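Local coordinates for protein uracil-DNA glycosylase (Epstein-Barr virus, PDB 6LYJ) that belongs to the uracil-DNA glycosylase superfamily, with an alpha/beta fold built on a central parallel sheet, and is captured here in complex with the protein SAUGI, at residues A[27-31]-A[48-52]; A[63-67]-A[92-96]; A[208-212]-A[233-239]; A[82-86]-A[248-253]. The contacts are given in a common frame with arbitrary orientation. Residue numbers count along the deposited sequence, not the author numbering.

Contact 1: A[27-31]-A[48-52]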
loop_
_atom_site.group_PDB
_atom_site.type_symbol
_atom_site.label_atom_id
_atom_site.label_comp_id
_atom_site.label_asym_id
_atom_site.label_seq_id
_atom_site.Cartn_x
_atom_site.Cartn_y
_atom_site.Cartn_z
ATOM N N ASN A 27 28.101 -5.991 -2.596
ATOM C CA ASN A 27 26.889 -6.241 -3.367
ATOM C C ASN A 27 25.719 -5.414 -2.845
ATOM O O ASN A 27 25.181 -5.683 -1.771
ATOM C CB ASN A 27 26.533 -7.728 -3.339
ATOM C CG ASN A 27 25.381 -8.072 -4.268
ATOM O OD1 ASN A 27 24.975 -7.264 -5.106
ATOM N ND2 ASN A 27 24.850 -9.280 -4.125
ATOM N N LEU A 28 25.319 -4.414 -3.625
ATOM C CA LEU A 28 24.222 -3.529 -3.266
ATOM C C LEU A 28 22.888 -3.975 -3.851
ATOM O O LEU A 28 21.910 -3.221 -3.773
ATOM C CB LEU A 28 24.542 -2.100 -3.708
ATOM C CG LEU A 28 25.819 -1.527 -3.082
ATOM C CD1 LEU A 28 26.142 -0.152 -3.654
ATOM C CD2 LEU A 28 25.710 -1.476 -1.559
ATOM N N LEU A 29 22.839 -5.162 -4.466
ATOM C CA LEU A 29 21.609 -5.796 -4.939
ATOM C C LEU A 29 20.941 -5.042 -6.083
ATOM O O LEU A 29 19.997 -5.555 -6.693
ATOM C CB LEU A 29 20.612 -5.967 -3.790
ATOM C CG LEU A 29 21.073 -6.825 -2.614
ATOM C CD1 LEU A 29 20.047 -6.765 -1.490
ATOM C CD2 LEU A 29 21.313 -8.260 -3.063
ATOM N N LEU A 30 21.397 -3.840 -6.369
ATOM C CA LEU A 30 20.816 -3.022 -7.423
ATOM C C LEU A 30 21.449 -3.346 -8.773
ATOM O O LEU A 30 22.625 -3.713 -8.841
ATOM C CB LEU A 30 21.018 -1.541 -7.116
ATOM C CG LEU A 30 20.137 -0.938 -6.018
ATOM C CD1 LEU A 30 20.665 0.429 -5.634
ATOM C CD2 LEU A 30 18.697 -0.835 -6.478
ATOM N N PRO A 31 20.690 -3.206 -9.859
ATOM C CA PRO A 31 21.274 -3.369 -11.194
ATOM C C PRO A 31 22.294 -2.281 -11.474
ATOM O O PRO A 31 22.257 -1.189 -10.899
ATOM C CB PRO A 31 20.068 -3.256 -12.138
ATOM C CG PRO A 31 18.859 -3.361 -11.255
ATOM C CD PRO A 31 19.268 -2.836 -9.926
ATOM N N LEU A 48 23.870 1.870 2.670
ATOM C CA LEU A 48 22.997 0.896 2.018
ATOM C C LEU A 48 23.454 -0.531 2.311
ATOM O O LEU A 48 22.633 -1.410 2.611
ATOM C CB LEU A 48 22.947 1.160 0.514
ATOM C CG LEU A 48 22.195 0.119 -0.317
ATOM C CD1 LEU A 48 20.753 -0.010 0.154
ATOM C CD2 LEU A 48 22.256 0.477 -1.796
ATOM N N ALA A 49 24.763 -0.791 2.186
ATOM C CA ALA A 49 25.293 -2.110 2.517
ATOM C C ALA A 49 24.950 -2.504 3.947
ATOM O O ALA A 49 24.677 -3.677 4.220
ATOM C CB ALA A 49 26.808 -2.141 2.312
ATOM N N ALA A 50 24.923 -1.530 4.862
ATOM C CA ALA A 50 24.609 -1.823 6.255
ATOM C C ALA A 50 23.143 -2.196 6.417
ATOM O O ALA A 50 22.807 -3.079 7.213
ATOM C CB ALA A 50 24.963 -0.624 7.135
ATOM N N VAL A 51 22.255 -1.534 5.672
ATOM C CA VAL A 51 20.844 -1.919 5.734
ATOM C C VAL A 51 20.664 -3.335 5.192
ATOM O O VAL A 51 19.929 -4.157 5.766
ATOM C CB VAL A 51 19.972 -0.906 4.972
ATOM C CG1 VAL A 51 18.505 -1.280 5.100
ATOM C CG2 VAL A 51 20.212 0.500 5.494
ATOM N N ILE A 52 21.308 -3.625 4.059
ATOM C CA ILE A 52 21.265 -4.967 3.483
ATOM C C ILE A 52 21.771 -6.000 4.485
ATOM O O ILE A 52 21.190 -7.081 4.635
ATOM C CB ILE A 52 22.067 -4.998 2.169
ATOM C CG1 ILE A 52 21.347 -4.165 1.106
ATOM C CG2 ILE A 52 22.288 -6.431 1.697
ATOM C CD1 ILE A 52 22.162 -3.922 -0.136
#

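Contact 2: A[63-67]-A[92-96]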
loop_
_atom_site.group_PDB
_atom_site.type_symbol
_atom_site.label_atom_id
_atom_site.label_comp_id
_atom_site.label_asym_id
_atom_site.label_seq_id
_atom_site.Cartn_x
_atom_site.Cartn_y
_atom_site.Cartn_z
ATOM N N THR A 63 11.051 -15.321 9.074
ATOM C CA THR A 63 10.703 -15.209 7.665
ATOM C C THR A 63 10.593 -13.742 7.272
ATOM O O THR A 63 9.870 -12.972 7.913
ATOM C CB THR A 63 9.382 -15.923 7.375
ATOM O OG1 THR A 63 9.417 -17.248 7.919
ATOM C CG2 THR A 63 9.142 -15.999 5.874
ATOM N N VAL A 64 11.300 -13.365 6.208
ATOM C CA VAL A 64 11.326 -11.996 5.710
ATOM C C VAL A 64 10.890 -12.001 4.251
ATOM O O VAL A 64 11.340 -12.840 3.462
ATOM C CB VAL A 64 12.731 -11.374 5.865
ATOM C CG1 VAL A 64 12.779 -9.980 5.246
ATOM C CG2 VAL A 64 13.133 -11.327 7.337
ATOM N N TYR A 65 10.015 -11.058 3.894
ATOM C CA TYR A 65 9.510 -10.921 2.540
ATOM C C TYR A 65 9.922 -9.579 1.944
ATOM O O TYR A 65 9.995 -8.578 2.664
ATOM C CB TYR A 65 7.974 -11.030 2.494
ATOM C CG TYR A 65 7.412 -12.346 2.980
ATOM C CD1 TYR A 65 7.798 -13.547 2.398
ATOM C CD2 TYR A 65 6.487 -12.386 4.014
ATOM C CE1 TYR A 65 7.275 -14.755 2.833
ATOM C CE2 TYR A 65 5.962 -13.584 4.458
ATOM C CZ TYR A 65 6.360 -14.767 3.863
ATOM O OH TYR A 65 5.842 -15.963 4.306
ATOM N N PRO A 66 10.225 -9.529 0.639
ATOM C CA PRO A 66 10.362 -10.733 -0.186
ATOM C C PRO A 66 11.737 -11.366 0.021
ATOM O O PRO A 66 12.454 -10.959 0.943
ATOM C CB PRO A 66 10.190 -10.208 -1.611
ATOM C CG PRO A 66 10.591 -8.780 -1.545
ATOM C CD PRO A 66 10.325 -8.290 -0.151
ATOM N N GLU A 67 12.088 -12.359 -0.793
ATOM C CA GLU A 67 13.443 -12.888 -0.774
ATOM C C GLU A 67 14.441 -11.794 -1.142
ATOM O O GLU A 67 14.099 -10.792 -1.777
ATOM C CB GLU A 67 13.580 -14.073 -1.732
ATOM C CG GLU A 67 12.882 -15.328 -1.246
ATOM C CD GLU A 67 13.535 -15.905 -0.005
ATOM O OE1 GLU A 67 14.737 -16.245 -0.066
ATOM O OE2 GLU A 67 12.855 -15.995 1.038
ATOM N N PRO A 92 6.129 -4.024 1.913
ATOM C CA PRO A 92 5.614 -5.148 1.123
ATOM C C PRO A 92 4.533 -5.918 1.865
ATOM O O PRO A 92 4.392 -5.834 3.086
ATOM C CB PRO A 92 6.855 -6.020 0.882
ATOM C CG PRO A 92 8.021 -5.108 1.119
ATOM C CD PRO A 92 7.561 -4.191 2.214
ATOM N N TYR A 93 3.745 -6.664 1.094
ATOM C CA TYR A 93 2.814 -7.609 1.691
ATOM C C TYR A 93 3.579 -8.592 2.571
ATOM O O TYR A 93 4.706 -8.981 2.253
ATOM C CB TYR A 93 2.050 -8.356 0.601
ATOM C CG TYR A 93 1.230 -7.457 -0.290
ATOM C CD1 TYR A 93 0.043 -6.897 0.161
ATOM C CD2 TYR A 93 1.645 -7.166 -1.583
ATOM C CE1 TYR A 93 -0.706 -6.074 -0.647
ATOM C CE2 TYR A 93 0.902 -6.345 -2.403
ATOM C CZ TYR A 93 -0.271 -5.799 -1.929
ATOM O OH TYR A 93 -1.013 -4.977 -2.740
ATOM N N HIS A 94 2.961 -9.001 3.678
ATOM C CA HIS A 94 3.667 -9.759 4.705
ATOM C C HIS A 94 3.159 -11.191 4.832
ATOM O O HIS A 94 3.369 -11.828 5.869
ATOM C CB HIS A 94 3.584 -9.039 6.054
ATOM C CG HIS A 94 2.191 -8.667 6.471
ATOM N ND1 HIS A 94 1.291 -9.584 6.970
ATOM C CD2 HIS A 94 1.553 -7.473 6.479
ATOM C CE1 HIS A 94 0.156 -8.973 7.260
ATOM N NE2 HIS A 94 0.289 -7.690 6.972
ATOM N N GLY A 95 2.520 -11.720 3.792
ATOM C CA GLY A 95 1.992 -13.070 3.850
ATOM C C GLY A 95 2.489 -13.947 2.722
ATOM O O GLY A 95 1.910 -15.001 2.445
ATOM N N GLY A 96 3.561 -13.520 2.055
ATOM C CA GLY A 96 4.142 -14.272 0.963
ATOM C C GLY A 96 3.697 -13.871 -0.428
ATOM O O GLY A 96 4.174 -14.463 -1.403
#

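Contact 3: A[208-212]-A[233-239]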
loop_
_atom_site.group_PDB
_atom_site.type_symbol
_atom_site.label_atom_id
_atom_site.label_comp_id
_atom_site.label_asym_id
_atom_site.label_seq_id
_atom_site.Cartn_x
_atom_site.Cartn_y
_atom_site.Cartn_z
ATOM N N VAL A 208 2.979 16.206 -9.629
ATOM C CA VAL A 208 2.767 15.497 -8.375
ATOM C C VAL A 208 1.265 15.364 -8.173
ATOM O O VAL A 208 0.565 16.359 -7.949
ATOM C CB VAL A 208 3.437 16.218 -7.199
ATOM C CG1 VAL A 208 3.191 15.460 -5.899
ATOM C CG2 VAL A 208 4.928 16.376 -7.470
ATOM N N LEU A 209 0.768 14.136 -8.276
ATOM C CA LEU A 209 -0.648 13.835 -8.119
ATOM C C LEU A 209 -0.884 13.235 -6.740
ATOM O O LEU A 209 -0.211 12.272 -6.354
ATOM C CB LEU A 209 -1.121 12.868 -9.208
ATOM C CG LEU A 209 -0.900 13.317 -10.656
ATOM C CD1 LEU A 209 -1.187 12.183 -11.628
ATOM C CD2 LEU A 209 -1.781 14.520 -10.968
ATOM N N THR A 210 -1.832 13.804 -6.003
ATOM C CA THR A 210 -2.140 13.348 -4.658
ATOM C C THR A 210 -3.627 13.053 -4.541
ATOM O O THR A 210 -4.455 13.655 -5.233
ATOM C CB THR A 210 -1.748 14.384 -3.595
ATOM O OG1 THR A 210 -2.553 15.556 -3.756
ATOM C CG2 THR A 210 -0.279 14.761 -3.720
ATOM N N SER A 211 -3.953 12.120 -3.656
ATOM C CA SER A 211 -5.336 11.802 -3.318
ATOM C C SER A 211 -5.319 10.942 -2.062
ATOM O O SER A 211 -4.257 10.576 -1.547
ATOM C CB SER A 211 -6.055 11.087 -4.466
ATOM O OG SER A 211 -5.669 9.727 -4.544
ATOM N N GLN A 212 -6.513 10.613 -1.578
ATOM C CA GLN A 212 -6.630 9.623 -0.522
ATOM C C GLN A 212 -6.163 8.258 -1.017
ATOM O O GLN A 212 -6.047 8.005 -2.219
ATOM C CB GLN A 212 -8.068 9.535 -0.020
ATOM C CG GLN A 212 -8.462 10.684 0.880
ATOM C CD GLN A 212 -9.837 10.497 1.473
ATOM O OE1 GLN A 212 -10.704 9.866 0.871
ATOM N NE2 GLN A 212 -10.044 11.036 2.666
ATOM N N ASN A 233 -10.011 10.285 -8.868
ATOM C CA ASN A 233 -8.865 11.187 -8.844
ATOM C C ASN A 233 -8.290 11.438 -10.234
ATOM O O ASN A 233 -7.555 12.416 -10.412
ATOM C CB ASN A 233 -7.778 10.666 -7.887
ATOM C CG ASN A 233 -7.126 9.366 -8.351
ATOM O OD1 ASN A 233 -7.270 8.937 -9.494
ATOM N ND2 ASN A 233 -6.381 8.746 -7.451
ATOM N N ASN A 234 -8.602 10.583 -11.212
ATOM C CA ASN A 234 -8.231 10.785 -12.613
ATOM C C ASN A 234 -6.717 10.757 -12.822
ATOM O O ASN A 234 -6.222 11.266 -13.832
ATOM C CB ASN A 234 -8.820 12.099 -13.151
ATOM C CG ASN A 234 -9.226 12.011 -14.609
ATOM O OD1 ASN A 234 -9.690 10.972 -15.075
ATOM N ND2 ASN A 234 -9.057 13.110 -15.336
ATOM N N HIS A 235 -5.972 10.126 -11.906
ATOM C CA HIS A 235 -4.517 10.256 -11.917
ATOM C C HIS A 235 -3.878 9.611 -13.145
ATOM O O HIS A 235 -2.857 10.105 -13.637
ATOM C CB HIS A 235 -3.930 9.635 -10.647
ATOM C CG HIS A 235 -4.001 10.521 -9.441
ATOM N ND1 HIS A 235 -3.401 10.192 -8.245
ATOM C CD2 HIS A 235 -4.603 11.717 -9.243
ATOM C CE1 HIS A 235 -3.625 11.150 -7.363
ATOM N NE2 HIS A 235 -4.355 12.086 -7.943
ATOM N N PHE A 236 -4.441 8.515 -13.652
ATOM C CA PHE A 236 -3.815 7.838 -14.783
ATOM C C PHE A 236 -4.041 8.598 -16.088
ATOM O O PHE A 236 -3.133 8.682 -16.934
ATOM C CB PHE A 236 -4.345 6.405 -14.871
ATOM C CG PHE A 236 -4.062 5.593 -13.640
ATOM C CD1 PHE A 236 -2.835 4.976 -13.465
ATOM C CD2 PHE A 236 -5.016 5.472 -12.641
ATOM C CE1 PHE A 236 -2.569 4.240 -12.326
ATOM C CE2 PHE A 236 -4.757 4.739 -11.497
ATOM C CZ PHE A 236 -3.533 4.123 -11.340
ATOM N N VAL A 237 -5.202 9.240 -16.214
ATOM C CA VAL A 237 -5.453 10.122 -17.348
ATOM C C VAL A 237 -4.550 11.347 -17.271
ATOM O O VAL A 237 -3.924 11.734 -18.263
ATOM C CB VAL A 237 -6.940 10.515 -17.402
ATOM C CG1 VAL A 237 -7.181 11.567 -18.481
ATOM C CG2 VAL A 237 -7.808 9.284 -17.633
ATOM N N LEU A 238 -4.510 12.004 -16.107
ATOM C CA LEU A 238 -3.667 13.187 -15.962
ATOM C C LEU A 238 -2.207 12.846 -16.231
ATOM O O LEU A 238 -1.474 13.635 -16.841
ATOM C CB LEU A 238 -3.837 13.785 -14.565
ATOM C CG LEU A 238 -5.230 14.339 -14.256
ATOM C CD1 LEU A 238 -5.345 14.704 -12.780
ATOM C CD2 LEU A 238 -5.547 15.537 -15.146
ATOM N N ALA A 239 -1.770 11.666 -15.785
ATOM C CA ALA A 239 -0.399 11.231 -16.015
ATOM C C ALA A 239 -0.107 11.112 -17.504
ATOM O O ALA A 239 0.910 11.626 -17.993
ATOM C CB ALA A 239 -0.143 9.904 -15.305
#

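Contact 4: A[82-86]-A[248-253]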
loop_
_atom_site.group_PDB
_atom_site.type_symbol
_atom_site.label_atom_id
_atom_site.label_comp_id
_atom_site.label_asym_id
_atom_site.label_seq_id
_atom_site.Cartn_x
_atom_site.Cartn_y
_atom_site.Cartn_z
ATOM N N ASP A 82 14.515 6.024 -18.176
ATOM C CA ASP A 82 13.253 5.911 -18.896
ATOM C C ASP A 82 12.031 5.932 -17.982
ATOM O O ASP A 82 10.911 5.735 -18.461
ATOM C CB ASP A 82 13.249 4.634 -19.741
ATOM C CG ASP A 82 14.311 4.651 -20.821
ATOM O OD1 ASP A 82 14.662 5.749 -21.299
ATOM O OD2 ASP A 82 14.799 3.562 -21.192
ATOM N N ILE A 83 12.218 6.149 -16.680
ATOM C CA ILE A 83 11.090 6.186 -15.756
ATOM C C ILE A 83 10.221 7.399 -16.058
ATOM O O ILE A 83 10.723 8.518 -16.228
ATOM C CB ILE A 83 11.582 6.183 -14.302
ATOM C CG1 ILE A 83 12.207 4.823 -13.974
ATOM C CG2 ILE A 83 10.444 6.533 -13.345
ATOM C CD1 ILE A 83 12.975 4.793 -12.681
ATOM N N LYS A 84 8.908 7.172 -16.159
ATOM C CA LYS A 84 7.932 8.209 -16.465
ATOM C C LYS A 84 6.896 8.416 -15.373
ATOM O O LYS A 84 6.315 9.500 -15.293
ATOM C CB LYS A 84 7.186 7.889 -17.773
ATOM C CG LYS A 84 8.058 7.835 -19.010
ATOM C CD LYS A 84 7.308 7.196 -20.172
ATOM C CE LYS A 84 8.175 7.115 -21.415
ATOM N NZ LYS A 84 7.461 6.478 -22.560
ATOM N N VAL A 85 6.612 7.394 -14.570
ATOM C CA VAL A 85 5.626 7.471 -13.500
ATOM C C VAL A 85 6.195 6.751 -12.287
ATOM O O VAL A 85 6.733 5.645 -12.410
ATOM C CB VAL A 85 4.269 6.858 -13.909
ATOM C CG1 VAL A 85 3.263 6.982 -12.770
ATOM C CG2 VAL A 85 3.726 7.528 -15.156
ATOM N N VAL A 86 6.085 7.379 -11.120
ATOM C CA VAL A 86 6.480 6.783 -9.850
ATOM C C VAL A 86 5.230 6.647 -8.993
ATOM O O VAL A 86 4.512 7.629 -8.773
ATOM C CB VAL A 86 7.552 7.614 -9.125
ATOM C CG1 VAL A 86 7.893 6.972 -7.787
ATOM C CG2 VAL A 86 8.804 7.724 -9.983
ATOM N N LEU A 248 6.669 12.501 -24.382
ATOM C CA LEU A 248 7.039 11.148 -24.005
ATOM C C LEU A 248 5.928 10.180 -24.399
ATOM O O LEU A 248 4.764 10.566 -24.529
ATOM C CB LEU A 248 7.319 11.060 -22.504
ATOM C CG LEU A 248 8.407 12.015 -22.000
ATOM C CD1 LEU A 248 8.644 11.834 -20.511
ATOM C CD2 LEU A 248 9.702 11.828 -22.782
ATOM N N GLY A 249 6.302 8.923 -24.622
ATOM C CA GLY A 249 5.304 7.911 -24.928
ATOM C C GLY A 249 4.393 7.661 -23.737
ATOM O O GLY A 249 4.843 7.523 -22.598
ATOM N N GLU A 250 3.091 7.588 -24.011
ATOM C CA GLU A 250 2.123 7.346 -22.951
ATOM C C GLU A 250 2.172 5.895 -22.482
ATOM O O GLU A 250 2.634 4.992 -23.186
ATOM C CB GLU A 250 0.706 7.684 -23.425
ATOM C CG GLU A 250 0.542 9.100 -23.952
ATOM C CD GLU A 250 -0.888 9.415 -24.363
ATOM O OE1 GLU A 250 -1.830 8.954 -23.683
ATOM O OE2 GLU A 250 -1.068 10.126 -25.372
ATOM N N ILE A 251 1.665 5.680 -21.274
ATOM C CA ILE A 251 1.583 4.342 -20.704
ATOM C C ILE A 251 0.326 3.669 -21.237
ATOM O O ILE A 251 -0.753 4.273 -21.256
ATOM C CB ILE A 251 1.565 4.398 -19.167
ATOM C CG1 ILE A 251 2.691 5.286 -18.620
ATOM C CG2 ILE A 251 1.637 2.991 -18.580
ATOM C CD1 ILE A 251 4.093 4.816 -18.970
ATOM N N ASP A 252 0.459 2.417 -21.666
ATOM C CA ASP A 252 -0.697 1.562 -21.915
ATOM C C ASP A 252 -0.982 0.843 -20.600
ATOM O O ASP A 252 -0.256 -0.074 -20.208
ATOM C CB ASP A 252 -0.424 0.594 -23.062
ATOM C CG ASP A 252 -1.624 -0.280 -23.401
ATOM O OD1 ASP A 252 -2.636 -0.246 -22.670
ATOM O OD2 ASP A 252 -1.553 -1.009 -24.410
ATOM N N TRP A 253 -2.014 1.299 -19.891
ATOM C CA TRP A 253 -2.332 0.787 -18.564
ATOM C C TRP A 253 -3.008 -0.579 -18.590
ATOM O O TRP A 253 -3.278 -1.131 -17.518
ATOM C CB TRP A 253 -3.222 1.789 -17.818
ATOM C CG TRP A 253 -2.557 3.114 -17.589
ATOM C CD1 TRP A 253 -2.788 4.278 -18.273
ATOM C CD2 TRP A 253 -1.535 3.411 -16.630
ATOM N NE1 TRP A 253 -1.982 5.278 -17.789
ATOM C CE2 TRP A 253 -1.204 4.774 -16.781
ATOM C CE3 TRP A 253 -0.874 2.660 -15.651
ATOM C CZ2 TRP A 253 -0.238 5.400 -15.994
ATOM C CZ3 TRP A 253 0.089 3.285 -14.869
ATOM C CH2 TRP A 253 0.394 4.642 -15.045
HETATM O O HOH W 1 8.612 8.001 -24.867
#

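Contact 1: A[27-31]-A[48-52]
An irregular segment can be fitted to a helix by packing aliphatic tips against both side chains and backbone, and residues 27-31 with helical residues 48-52 illustrate how. Leu48 and Ile52 lie one helical turn apart, joined by the backbone bond from Ile52 N to Leu48 O (3.0 Å), so both project from the same helix face toward the incoming chain. The tip of Ile52 is one bump: its CD1 enters a hollow lined by Asn27 O at 3.9 Å, Leu28 O at 3.7 Å and Leu29 CD1 at 3.8 Å. Leu48 supplies the next, with CD2 lying 3.9 Å from Leu28 CB and 4.2 Å from Leu30 CD1. In the reverse direction Leu28 reaches over the small Ala49, its CD2 coming within 4.1 Å of Ala49 CB and 3.9 Å of Ala49 N; a short side chain at this point leaves room for the leucine. An Asx turn, in which Leu29 N donates to Asn27 OD1 (3.1 Å), bends the chain beside the hollow around Ile52, with Leu29 at a positive phi of 67°. Around this pair, Leu28 and Leu30 also touch Leu35 and Leu38 of helix 32-38, respectively, Leu29 meets Met72, and Leu48 and Leu30 both reach Phe170 of helix 167-181, so the first modelled residues are wedged among three helices.

Contact 2: A[63-67]-A[92-96]
A single aromatic ring can hold two chain segments together without any direct hydrogen bond between them, as segment 63-67 demonstrates against loop 92-96. Thr63 and Val64 come first and lie beyond reach of the loop; Thr63 is instead tied through its backbone to Lys156, and Val64 packs on His162. Tyr65 then does most of the work. Its CA-to-CB bond points toward the loop, and the ring lies along the loop backbone: CE2 of Tyr65 is 3.4 Å from His94 O, which approaches the ring edge, and also 3.4 Å from Gly96 N, which lies over a face. Gly96 CA completes a CH-pi contact, 3.8 Å from the ring centroid and 16° off the normal. At the backbone angles of Gly96 (phi 96°) a CB would jam against the carbonyl O of Gly95, which by itself calls for glycine; the nearby Tyr65 OH is a second limit. Pro66 follows a cis peptide bond and sets its CD 4.1 Å from Pro92 CG, an apolar touch between two prolines, while its carbonyl is bound by Arg59. Glu67 turns out of range. Strand 64-65 pairs antiparallel with strand 154-155, whose Val154 touches both Pro92 and His94, and His94 NE2 is hydrogen-bonded to a polar side chain of SAUGI. Pro92-Tyr93-His94 ends the Gly-Gln-Asp-Pro-Tyr-His motif found at the end of strand 85-89 in this family.

Contact 3: A[208-212]-A[233-239]
Where a buried interface contains polar groups, each needs a partner, and the packing of strand 208-211 against the first turn of helix 235-245 is a compact example. Asn233 uses both ends of its amide: ND2 donates to Ser211 OG (3.1 Å, 167°), and OD1 accepts from His235 N (3.0 Å), forming an Asx turn that leads into the helix. Ser211 OG in turn donates a hydrogen bond to Gln212 O (2.9 Å), so the hydroxyl both accepts and donates. His235 is likewise engaged at both nitrogens. Its ND1 is hydrogen-bonded to Trp190 NE1, which leaves NE2 to donate to Thr210 O; at 3.1 Å and 130° that second bond is weak. Asn234, at the N-cap position, makes no capping bond with its side chain; its OD1 is held by Arg124 and its backbone N by Glu121. Leu209 CB makes a CH-pi contact over the face of the His235 ring, 3.4 Å from the centroid and 5° off the normal, while Leu209 CD2 meets Leu238 CD1 in an apolar contact at 4.0 Å. Leu209 is backbone hydrogen-bonded with Phe187 and Leu189 of strand 186-190; strand 207-211 is the outermost strand of the parallel sheet on this side. The axes of 208-211 and 235-239 have a closest approach of 9.8 Å, with 171° between their directions: a helix packed antiparallel to the edge strand against the sheet, as in an alpha/beta fold.

Contact 4: A[82-86]-A[248-253]
Lysine is often treated as a surface charge, yet its long aliphatic chain lets it serve two environments at once, as the meeting of residues 82-86 with 248-253 makes plain. The polar interactions gather at its tip. Lys84, trans at chi2, chi3 and chi4, stretches until NZ donates to Gly249 O at 2.8 Å. A water bridges the same two residues, accepting from Lys84 NZ at 3.0 Å and from Gly249 N at a short 2.5 Å; NZ and Gly249 N, both donors, are thereby linked through the water. The apolar interactions lie further along. The shaft of Lys84 brings CE to 4.2 Å from Leu248 CB and CD to 4.2 Å from Ile251 CD1, and Leu243 of helix 235-245 touches both Lys84 and Ile251. Val85, at the start of its strand, also turns toward the C-terminal segment, placing CG2 4.3 Å from Ile251 CG1 and CG1 4.3 Å from CH2 at the edge of the Trp253 ring. The indole also meets Phe236 and Trp140 edge-to-face, and Ile251 N is hydrogen-bonded to Asn240 OD1. The chemistry therefore grades from a water-bridged ammonium group at Gly249 to a buried apolar end at Trp253, and across these two segments the lysine's partner is a backbone carbonyl, so the bond reads the path of the backbone.

In the fold
Contacts 3 and 4 share the parallel sheet, their centres 14 Å apart, and touch directly: Phe236 CD1 lies 3.6 Å from Trp253 CH2. Contact 3 is also nested in sequence inside the loop that contact 4 closes. Contact 1 lies on the far side of the chain's centre from contact 3, about 32 Å between centres, and packs residues 27-31 onto helix 42-59, which leads to the strand of contact 2, about 18 Å away between centres. Contact 2 carries the family motif in 92-96, and SAUGI covers it at His94 through a hydrogen bond. About 28 Å from it between centres is contact 3, where Gln212, ending segment 208-212, packs on SAUGI; contacts 1 and 4 are untouched by SAUGI.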